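Local coordinates for protein glycerol kinase, putative (Plasmodium falciparum, PDB 2W40) that probably catalyses the ATP-dependent phosphorylation of glycerol to sn-glycerol 3-phosphate, at residues T108-E111 and E112-E116; Q155-D159 and G160-I164; I276-E280 and K281-S285. One frame throughout, in Å; residues are numbered along the deposited sequence. Where two conformers were deposited one is given.

The three interactions are local turns and caps, met one after another along the chain. Interaction 1 starts helix 111-118. Interaction 2 ends helix 151-158 and leads into strand 162-166. Both belong to the N-terminal FGGY domain, with centres about 23 Å apart. Interaction 3 belongs to the C-terminal FGGY domain, just where the chain turns after strand 272-279; its centre is about 28 Å from that of interaction 1 and about 35 Å from that of interaction 2. No two of them touch. All three lie away from the residues seen to bind ADP, T270, G315, S334 and G416. Bound glycerol lies about 5 Å from the side chain of E280 and about 8 Å from that of I157.

Interaction 1: residues T108-E111 and E112-E116; sequences TRVE and ELVTE
V110 and V114 meet where the chain leaves a turn and enters helix 111-118. The V114 side chain can be followed outward. V114 CB rests 3.7 Å from V110 O, still close to the backbone of the residue before the helix. V114 CG2 comes closer, 3.4 Å from V110 O. V114 CG2 also meets V110 CG2 at 4.0 Å. It reaches both because it is anti to the carbonyl carbon of V114, beside the backbone N. The two valines meet at a slant, methyl against methyl. V110 CG1 goes to L113 CD1 instead, at 4.3 Å. The side chains of V110 and V114 also touch F141, so this side of the turn packs on helix 140-149.

V114 N donates to V110 O at 2.8 Å, with an N-H...O angle of 167°. T115 N donates to E111 O one residue on. Two waters serve the first turn from R109 O: each donates to that oxygen and accepts from one backbone NH, water 1 from L113 N and water 2 from E112 N. The carboxylate of E111 leads away from the helix to a salt bridge with R365, and the guanidinium of R109 is paired with D107 and E46.

T108 to E111 form a type I beta turn, closed by E111 N to T108 O at 3.1 Å. It runs straight into the helix, with V110 at the N-cap position. The arrangement is that of a helix N-terminus entered from a beta turn.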
ATOM      1  N   THR C 108       4.269  20.077  -3.445  1.00  9.94           N
ATOM      2  CA  THR C 108       5.663  19.843  -3.816  1.00  9.72           C
ATOM      3  C   THR C 108       5.983  20.002  -5.306  1.00  9.95           C
ATOM      4  O   THR C 108       7.007  19.471  -5.799  1.00 11.52           O
ATOM      5  CB  THR C 108       6.076  18.397  -3.402  1.00 10.20           C
ATOM      6  OG1 THR C 108       5.185  17.420  -3.959  1.00 15.50           O
ATOM      7  CG2 THR C 108       6.144  18.252  -1.890  1.00 14.93           C
ATOM      8  N   ARG C 109       5.151  20.748  -6.034  1.00  9.18           N
ATOM      9  CA  ARG C 109       5.321  20.928  -7.462  1.00  9.50           C
ATOM     10  C   ARG C 109       6.626  21.640  -7.762  1.00  9.38           C
ATOM     11  O   ARG C 109       7.100  21.617  -8.942  1.00 11.36           O
ATOM     12  CB  ARG C 109       4.141  21.742  -8.088  1.00  8.69           C
ATOM     13  CG  ARG C 109       4.231  23.212  -8.023  1.00  8.85           C
ATOM     14  CD  ARG C 109       2.919  23.924  -8.331  1.00 10.47           C
ATOM     15  NE  ARG C 109       1.802  23.622  -7.498  1.00  9.51           N
ATOM     16  CZ  ARG C 109       0.571  23.968  -7.783  1.00 11.23           C
ATOM     17  NH1 ARG C 109       0.279  24.623  -8.924  1.00 10.90           N
ATOM     18  NH2 ARG C 109      -0.395  23.635  -6.984  1.00 10.26           N
ATOM     19  N   VAL C 110       7.166  22.366  -6.751  1.00  8.85           N
ATOM     20  CA  VAL C 110       8.375  23.136  -7.005  1.00 10.96           C
ATOM     21  C   VAL C 110       9.670  22.349  -6.843  1.00 11.21           C
ATOM     22  O   VAL C 110      10.781  22.970  -6.826  1.00 11.50           O
ATOM     23  CB  VAL C 110       8.380  24.425  -6.131  1.00  9.46           C
ATOM     24  CG1 VAL C 110       7.086  25.306  -6.394  1.00 11.15           C
ATOM     25  CG2 VAL C 110       8.495  24.048  -4.627  1.00  9.28           C
ATOM     26  N   GLU C 111       9.553  21.030  -6.685  1.00 12.67           N
ATOM     27  CA  GLU C 111      10.752  20.157  -6.523  1.00 13.18           C
ATOM     28  C   GLU C 111      11.811  20.498  -7.571  1.00 14.21           C
ATOM     29  O   GLU C 111      12.959  20.688  -7.260  1.00 14.10           O
ATOM     30  CB  GLU C 111      10.319  18.689  -6.614  1.00 14.89           C
ATOM     31  CG  GLU C 111      11.450  17.617  -6.566  1.00 14.10           C
ATOM     32  CD  GLU C 111      10.937  16.149  -6.781  1.00 18.55           C
ATOM     33  OE1 GLU C 111       9.690  15.857  -6.857  1.00 18.49           O
ATOM     34  OE2 GLU C 111      11.796  15.245  -6.856  1.00 23.01           O
ATOM     35  N   GLU C 112      11.397  20.528  -8.841  0.50 15.01           N
ATOM     36  CA  GLU C 112      12.347  20.792  -9.945  0.50 14.88           C
ATOM     37  C   GLU C 112      13.086  22.156  -9.825  0.50 13.50           C
ATOM     38  O   GLU C 112      14.333  22.226  -9.939  0.50 14.33           O
ATOM     39  CB  GLU C 112      11.675  20.605 -11.335  0.50 16.10           C
ATOM     40  CG  GLU C 112      12.569  21.061 -12.482  0.50 17.46           C
ATOM     41  CD  GLU C 112      11.997  20.818 -13.887  0.50 18.80           C
ATOM     42  OE1 GLU C 112      10.753  20.669 -14.058  0.50 22.72           O
ATOM     43  OE2 GLU C 112      12.810  20.837 -14.830  0.50 22.91           O
ATOM     44  N   LEU C 113      12.323  23.205  -9.490  1.00 12.33           N
ATOM     45  CA  LEU C 113      12.826  24.589  -9.229  1.00 11.31           C
ATOM     46  C   LEU C 113      13.775  24.612  -8.103  1.00  9.92           C
ATOM     47  O   LEU C 113      14.831  25.285  -8.185  1.00 11.93           O
ATOM     48  CB  LEU C 113      11.732  25.681  -8.971  1.00 12.97           C
ATOM     49  CG  LEU C 113      10.964  26.206 -10.120  1.00 13.98           C
ATOM     50  CD1 LEU C 113       9.706  26.922  -9.464  1.00 13.76           C
ATOM     51  CD2 LEU C 113      11.895  27.090 -10.949  1.00 16.42           C
ATOM     52  N   VAL C 114      13.415  23.926  -6.998  1.00 10.83           N
ATOM     53  CA  VAL C 114      14.360  23.893  -5.868  1.00 10.03           C
ATOM     54  C   VAL C 114      15.716  23.231  -6.222  1.00 10.72           C
ATOM     55  O   VAL C 114      16.741  23.739  -5.890  1.00 11.58           O
ATOM     56  CB  VAL C 114      13.695  23.234  -4.606  1.00 10.04           C
ATOM     57  CG1 VAL C 114      14.711  22.924  -3.484  1.00 11.18           C
ATOM     58  CG2 VAL C 114      12.487  24.088  -4.123  1.00  9.11           C
ATOM     59  N   THR C 115      15.691  22.113  -6.964  1.00 12.54           N
ATOM     60  CA  THR C 115      16.901  21.483  -7.487  1.00 13.93           C
ATOM     61  C   THR C 115      17.714  22.471  -8.330  1.00 14.21           C
ATOM     62  O   THR C 115      18.910  22.679  -8.085  1.00 16.05           O
ATOM     63  CB  THR C 115      16.532  20.259  -8.253  1.00 14.74           C
ATOM     64  OG1 THR C 115      15.864  19.377  -7.364  1.00 17.53           O
ATOM     65  CG2 THR C 115      17.797  19.564  -8.895  1.00 17.46           C
ATOM     66  N   GLU C 116      17.047  23.221  -9.172  1.00 14.77           N
ATOM     67  CA  GLU C 116      17.733  24.220 -10.044  1.00 15.73           C
ATOM     68  C   GLU C 116      18.390  25.369  -9.293  1.00 13.91           C
ATOM     69  O   GLU C 116      19.608  25.695  -9.463  1.00 17.35           O
ATOM     70  CB  GLU C 116      16.757  24.753 -11.073  1.00 14.57           C
ATOM     71  CG  GLU C 116      17.345  25.860 -11.916  1.00 18.76           C
ATOM     72  CD  GLU C 116      16.391  26.778 -12.624  1.00 22.65           C
ATOM     73  OE1 GLU C 116      15.180  26.532 -12.715  1.00 27.02           O
ATOM     74  OE2 GLU C 116      16.928  27.784 -13.113  1.00 33.42           O
TER
HETATM   75  O   HOH W   1       9.330  22.917 -10.103  1.00 15.71           O
HETATM   76  O   HOH W   2       8.828  19.527  -9.918  1.00 16.94           O

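Interaction 2: residues Q155-D159 and G160-I164; sequences QKIDD and GTAVI. With EDO (1,2-ethanediol), chain B.
T161 OG1 lies between K156 and D159 just past the end of helix 151-158. It donates to D159 OD1 at 2.6 Å, on the syn side, somewhat out of the carboxylate plane, and accepts from K156 NZ at 2.8 Å. D159 OD1 also takes T161 N at 3.0 Å, on the anti side and further out of the plane, so this one oxygen grips both the hydroxyl and the amide of T161. Water 3 donates to D159 OD2 and to T161 OG1. The lysine bends at chi3 (75°) and chi4 (54°), which brings NZ back onto the hydroxyl. NZ also forms a salt bridge with D92.

The backbone sets these groups in place. G160 has positive phi and ends the helix in a Schellman motif. G160 N donates to I157 O from above the carbonyl plane. T161 N donates to K156 O at 2.9 Å, and A162 N adds a weak bond to the same oxygen. Across the turn, I157 CD1 meets I164 CD1 at 3.9 Å, the two side chains roughly perpendicular. 1,2-ethanediol, probably from the crystallisation liquor, donates from O2 to I164 O.

I157 also packs on I147 and I164 on I143, both of helix 140-149. Strand 162-166 pairs antiparallel with strand 88-92, where A162 and I164 touch I90.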
ATOM      1  N   GLN C 155       2.816  40.426 -13.683  1.00  9.86           N
ATOM      2  CA  GLN C 155       2.536  41.839 -14.021  1.00 10.70           C
ATOM      3  C   GLN C 155       2.038  42.653 -12.811  1.00 10.62           C
ATOM      4  O   GLN C 155       2.308  43.860 -12.628  1.00 11.86           O
ATOM      5  CB  GLN C 155       1.499  41.849 -15.139  1.00 10.99           C
ATOM      6  CG  GLN C 155       2.131  41.379 -16.526  1.00 12.30           C
ATOM      7  CD  GLN C 155       1.129  41.080 -17.650  1.00 12.82           C
ATOM      8  OE1 GLN C 155       1.552  40.501 -18.674  1.00 18.46           O
ATOM      9  NE2 GLN C 155      -0.129  41.389 -17.467  1.00 17.58           N
ATOM     10  N   LYS C 156       1.174  42.033 -12.036  1.00 11.63           N
ATOM     11  CA  LYS C 156       0.533  42.717 -10.904  1.00 11.60           C
ATOM     12  C   LYS C 156       1.471  42.782  -9.702  1.00 12.00           C
ATOM     13  O   LYS C 156       1.313  43.716  -8.923  1.00 11.19           O
ATOM     14  CB  LYS C 156      -0.770  42.065 -10.511  1.00 12.32           C
ATOM     15  CG  LYS C 156      -1.935  42.246 -11.531  1.00 10.60           C
ATOM     16  CD  LYS C 156      -3.176  41.504 -11.196  1.00 12.04           C
ATOM     17  CE  LYS C 156      -3.899  42.163 -10.086  1.00 12.77           C
ATOM     18  NZ  LYS C 156      -4.207  43.601 -10.263  1.00 15.63           N
ATOM     19  N   ILE C 157       2.445  41.877  -9.558  1.00 12.29           N
ATOM     20  CA  ILE C 157       3.518  42.110  -8.562  1.00 12.77           C
ATOM     21  C   ILE C 157       4.389  43.283  -9.030  1.00 14.47           C
ATOM     22  O   ILE C 157       4.617  44.233  -8.314  1.00 13.89           O
ATOM     23  CB  ILE C 157       4.359  40.861  -8.340  1.00 11.48           C
ATOM     24  CG1 ILE C 157       3.510  39.787  -7.619  1.00 11.38           C
ATOM     25  CG2 ILE C 157       5.586  41.174  -7.491  1.00 13.61           C
ATOM     26  CD1 ILE C 157       4.123  38.395  -7.628  1.00 15.21           C
ATOM     27  N   ASP C 158       4.755  43.234 -10.317  1.00 14.49           N
ATOM     28  CA  ASP C 158       5.539  44.322 -10.867  1.00 16.10           C
ATOM     29  C   ASP C 158       4.885  45.710 -10.665  1.00 14.57           C
ATOM     30  O   ASP C 158       5.570  46.664 -10.273  1.00 18.00           O
ATOM     31  CB  ASP C 158       5.900  44.135 -12.330  1.00 15.57           C
ATOM     32  CG  ASP C 158       6.772  42.859 -12.635  1.00 21.82           C
ATOM     33  OD1 ASP C 158       7.311  42.106 -11.731  1.00 26.24           O
ATOM     34  OD2 ASP C 158       6.871  42.571 -13.873  1.00 24.96           O
ATOM     35  N   ASP C 159       3.606  45.843 -10.941  1.00 15.54           N
ATOM     36  CA  ASP C 159       2.928  47.097 -10.779  1.00 15.07           C
ATOM     37  C   ASP C 159       2.346  47.443  -9.420  1.00 14.07           C
ATOM     38  O   ASP C 159       1.634  48.472  -9.312  1.00 15.14           O
ATOM     39  CB  ASP C 159       1.917  47.336 -11.893  1.00 15.71           C
ATOM     40  CG  ASP C 159       0.644  46.540 -11.803  1.00 17.98           C
ATOM     41  OD1 ASP C 159       0.428  45.894 -10.732  1.00 16.77           O
ATOM     42  OD2 ASP C 159      -0.154  46.576 -12.849  1.00 21.48           O
ATOM     43  N   GLY C 160       2.573  46.562  -8.446  1.00 12.62           N
ATOM     44  CA  GLY C 160       2.087  46.753  -7.087  1.00 13.51           C
ATOM     45  C   GLY C 160       0.627  46.629  -6.850  1.00 13.92           C
ATOM     46  O   GLY C 160       0.101  47.125  -5.832  1.00 15.82           O
ATOM     47  N   THR C 161      -0.076  45.998  -7.738  1.00 11.37           N
ATOM     48  CA  THR C 161      -1.533  45.824  -7.561  1.00 10.56           C
ATOM     49  C   THR C 161      -1.947  44.440  -6.996  1.00 10.77           C
ATOM     50  O   THR C 161      -3.163  44.130  -6.839  1.00 12.93           O
ATOM     51  CB  THR C 161      -2.281  46.087  -8.908  1.00 12.40           C
ATOM     52  OG1 THR C 161      -1.912  45.140  -9.917  1.00 13.40           O
ATOM     53  CG2 THR C 161      -1.928  47.542  -9.414  1.00 12.17           C
ATOM     54  N   ALA C 162      -0.952  43.622  -6.692  1.00  9.38           N
ATOM     55  CA  ALA C 162      -1.161  42.340  -6.019  1.00  8.87           C
ATOM     56  C   ALA C 162      -0.746  42.465  -4.533  1.00  8.92           C
ATOM     57  O   ALA C 162       0.062  43.312  -4.172  1.00 10.14           O
ATOM     58  CB  ALA C 162      -0.356  41.194  -6.684  1.00 10.05           C
ATOM     59  N   VAL C 163      -1.285  41.552  -3.711  1.00  7.97           N
ATOM     60  CA  VAL C 163      -0.830  41.298  -2.334  1.00  8.50           C
ATOM     61  C   VAL C 163      -0.388  39.826  -2.339  1.00  6.86           C
ATOM     62  O   VAL C 163      -1.157  38.919  -2.850  1.00  8.11           O
ATOM     63  CB  VAL C 163      -1.972  41.553  -1.327  1.00  7.12           C
ATOM     64  CG1 VAL C 163      -1.490  41.244   0.097  1.00  8.89           C
ATOM     65  CG2 VAL C 163      -2.469  42.951  -1.362  1.00  8.03           C
ATOM     66  N   ILE C 164       0.799  39.558  -1.733  1.00  8.02           N
ATOM     67  CA  ILE C 164       1.249  38.179  -1.514  1.00  8.06           C
ATOM     68  C   ILE C 164       1.071  37.958   0.002  1.00  8.78           C
ATOM     69  O   ILE C 164       1.659  38.657   0.812  1.00  8.10           O
ATOM     70  CB  ILE C 164       2.753  37.981  -1.841  1.00  9.08           C
ATOM     71  CG1 ILE C 164       3.005  38.438  -3.310  1.00  8.06           C
ATOM     72  CG2 ILE C 164       3.203  36.554  -1.598  1.00  9.69           C
ATOM     73  CD1 ILE C 164       4.458  38.262  -3.715  1.00 10.97           C
TER
HETATM   74  C1  EDO B1512       4.283  35.622   2.168  1.00 23.94           C
HETATM   75  O1  EDO B1512       3.145  35.118   1.482  1.00 28.46           O
HETATM   76  C2  EDO B1512       4.497  37.108   2.009  1.00 19.97           C
HETATM   77  O2  EDO B1512       3.497  37.853   2.729  1.00 12.32           O
HETATM   78  O   HOH W   3      -2.573  45.896 -12.796  1.00 37.28           O

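Interaction 3: residues I276-E280 and K281-S285; sequences INTGE and KVVYS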
ATOM      1  N   ILE C 276      11.553  23.594  19.812  1.00  8.45           N
ATOM      2  CA  ILE C 276      12.254  23.873  21.082  1.00  9.43           C
ATOM      3  C   ILE C 276      12.592  25.337  21.184  1.00 10.51           C
ATOM      4  O   ILE C 276      13.172  25.889  20.256  1.00 10.58           O
ATOM      5  CB  ILE C 276      13.536  22.969  21.238  1.00 11.64           C
ATOM      6  CG1 ILE C 276      14.150  23.161  22.658  1.00 13.58           C
ATOM      7  CG2 ILE C 276      14.546  23.136  20.082  1.00 13.76           C
ATOM      8  CD1 ILE C 276      15.125  22.006  23.132  1.00 11.46           C
ATOM      9  N   ASN C 277      12.337  25.953  22.349  1.00 10.33           N
ATOM     10  CA  ASN C 277      12.653  27.321  22.591  1.00 10.36           C
ATOM     11  C   ASN C 277      14.157  27.488  22.851  1.00 11.76           C
ATOM     12  O   ASN C 277      14.710  26.838  23.700  1.00 13.93           O
ATOM     13  CB  ASN C 277      11.777  27.788  23.758  1.00 11.33           C
ATOM     14  CG  ASN C 277      11.808  29.291  24.048  1.00 12.01           C
ATOM     15  OD1 ASN C 277      12.851  29.928  24.023  1.00 15.63           O
ATOM     16  ND2 ASN C 277      10.645  29.812  24.475  1.00 13.81           N
ATOM     17  N   THR C 278      14.812  28.330  22.058  1.00 11.57           N
ATOM     18  CA  THR C 278      16.261  28.556  22.167  1.00 12.20           C
ATOM     19  C   THR C 278      16.536  29.908  22.833  1.00 11.84           C
ATOM     20  O   THR C 278      17.663  30.425  22.794  1.00 14.91           O
ATOM     21  CB  THR C 278      16.998  28.411  20.792  1.00 11.73           C
ATOM     22  OG1 THR C 278      16.555  29.459  19.936  1.00 12.55           O
ATOM     23  CG2 THR C 278      16.810  27.026  20.095  1.00 12.04           C
ATOM     24  N   GLY C 279      15.508  30.468  23.477  1.00 11.76           N
ATOM     25  CA  GLY C 279      15.650  31.785  24.139  1.00 12.22           C
ATOM     26  C   GLY C 279      15.931  32.886  23.113  1.00 13.26           C
ATOM     27  O   GLY C 279      15.476  32.820  21.969  1.00 14.64           O
ATOM     28  N   GLU C 280      16.718  33.886  23.500  1.00 15.22           N
ATOM     29  CA  GLU C 280      17.045  35.001  22.568  1.00 15.88           C
ATOM     30  C   GLU C 280      18.128  34.667  21.495  1.00 15.73           C
ATOM     31  O   GLU C 280      18.391  35.487  20.605  1.00 15.54           O
ATOM     32  CB  GLU C 280      17.455  36.240  23.389  1.00 17.03           C
ATOM     33  CG  GLU C 280      16.258  36.854  24.135  1.00 17.69           C
ATOM     34  CD  GLU C 280      16.675  38.064  25.022  1.00 21.29           C
ATOM     35  OE1 GLU C 280      17.923  38.351  25.152  1.00 25.08           O
ATOM     36  OE2 GLU C 280      15.728  38.692  25.549  1.00 23.98           O
ATOM     37  N   LYS C 281      18.746  33.477  21.615  1.00 17.44           N
ATOM     38  CA  LYS C 281      19.865  33.049  20.775  1.00 18.61           C
ATOM     39  C   LYS C 281      19.287  32.390  19.541  1.00 16.92           C
ATOM     40  O   LYS C 281      18.411  31.514  19.635  1.00 17.27           O
ATOM     41  CB  LYS C 281      20.730  32.020  21.524  1.00 20.79           C
ATOM     42  CG  LYS C 281      21.956  31.464  20.703  1.00 21.58           C
ATOM     43  CD  LYS C 281      22.842  30.410  21.466  1.00 24.62           C
ATOM     44  CE  LYS C 281      23.828  29.693  20.512  1.00 27.97           C
ATOM     45  NZ  LYS C 281      23.641  30.067  18.970  1.00 28.76           N
ATOM     46  N   VAL C 282      19.801  32.804  18.402  1.00 15.53           N
ATOM     47  CA  VAL C 282      19.535  32.161  17.123  1.00 15.01           C
ATOM     48  C   VAL C 282      20.474  30.973  17.039  1.00 13.93           C
ATOM     49  O   VAL C 282      21.736  31.112  17.057  1.00 17.49           O
ATOM     50  CB  VAL C 282      19.835  33.108  15.994  1.00 14.19           C
ATOM     51  CG1 VAL C 282      19.645  32.440  14.596  1.00 14.09           C
ATOM     52  CG2 VAL C 282      18.984  34.398  16.173  1.00 16.65           C
ATOM     53  N   VAL C 283      19.896  29.809  16.918  1.00 12.69           N
ATOM     54  CA  VAL C 283      20.655  28.592  16.753  1.00 13.17           C
ATOM     55  C   VAL C 283      20.447  28.058  15.357  1.00 12.01           C
ATOM     56  O   VAL C 283      19.347  27.846  14.973  1.00 13.87           O
ATOM     57  CB  VAL C 283      20.275  27.533  17.805  1.00 14.19           C
ATOM     58  CG1 VAL C 283      21.051  26.268  17.610  1.00 14.27           C
ATOM     59  CG2 VAL C 283      20.438  28.105  19.236  1.00 15.79           C
ATOM     60  N   TYR C 284      21.544  27.840  14.627  1.00 11.99           N
ATOM     61  CA  TYR C 284      21.476  27.326  13.284  1.00 12.93           C
ATOM     62  C   TYR C 284      21.842  25.836  13.360  1.00 12.80           C
ATOM     63  O   TYR C 284      22.927  25.457  13.822  1.00 14.91           O
ATOM     64  CB  TYR C 284      22.421  28.024  12.364  1.00 12.63           C
ATOM     65  CG  TYR C 284      22.098  29.460  12.050  1.00 11.97           C
ATOM     66  CD1 TYR C 284      21.052  29.802  11.184  1.00 12.97           C
ATOM     67  CD2 TYR C 284      22.845  30.496  12.632  1.00 14.25           C
ATOM     68  CE1 TYR C 284      20.764  31.136  10.920  1.00 12.40           C
ATOM     69  CE2 TYR C 284      22.583  31.819  12.321  1.00 13.94           C
ATOM     70  CZ  TYR C 284      21.525  32.166  11.469  1.00 14.44           C
ATOM     71  OH  TYR C 284      21.341  33.547  11.211  1.00 13.13           O
ATOM     72  N   SER C 285      20.974  25.011  12.777  1.00 13.19           N
ATOM     73  CA  SER C 285      21.107  23.561  12.812  1.00 12.24           C
ATOM     74  C   SER C 285      22.221  23.138  11.855  1.00 13.57           C
ATOM     75  O   SER C 285      22.427  23.742  10.828  1.00 13.71           O
ATOM     76  CB  SER C 285      19.791  22.885  12.401  1.00 13.87           C
ATOM     77  OG  SER C 285      19.838  21.507  12.503  1.00 11.71           O
TER
HETATM   78  O   HOH W   4      17.010  29.128  17.207  1.00 12.06           O
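T278 and V283 face each other across a tight turn, V283 leaning in from one side. V283 CG2 is the branch that touches. It reaches T278 CB at 3.8 Å and T278 CG2 at 3.9 Å, so it lies against the carbon side of the threonine.

The hydroxyl of T278 looks elsewhere. OG1 stands between the backbone N and the carbonyl carbon (chi1 66°), while CG2 is anti to the carbonyl carbon. This places the methyl by V283 and sends OG1 to the backbone across the turn. There T278 OG1 donates to K281 O at 2.8 Å, almost in line with the C=O bond (177° at the oxygen). Water 4 donates to the same hydroxyl and accepts from V283 N at 3.0 Å.

K281 turns its side chain away from this pair. Its NZ comes near V282 O, but the last torsion is eclipsed (chi4 -5°), so that bond is doubtful. V282 is turned the other way from V283: its CG1 lies over one face of the Y284 ring, 3.6 Å above the plane and offset toward the rim.

Before the turn, N277 OD1 accepts from G279 N at 2.8 Å, in the carbonyl plane. This is an Asx turn. N277 ND2 donates to I258 O and Y295 OH. G279 has positive phi, as the second residue of a type II' beta turn requires. That turn runs from T278 to K281, is closed by a weak bond from K281 N to T278 O, and reverses the chain where it leaves strand 272-279 of the seven-stranded mixed sheet.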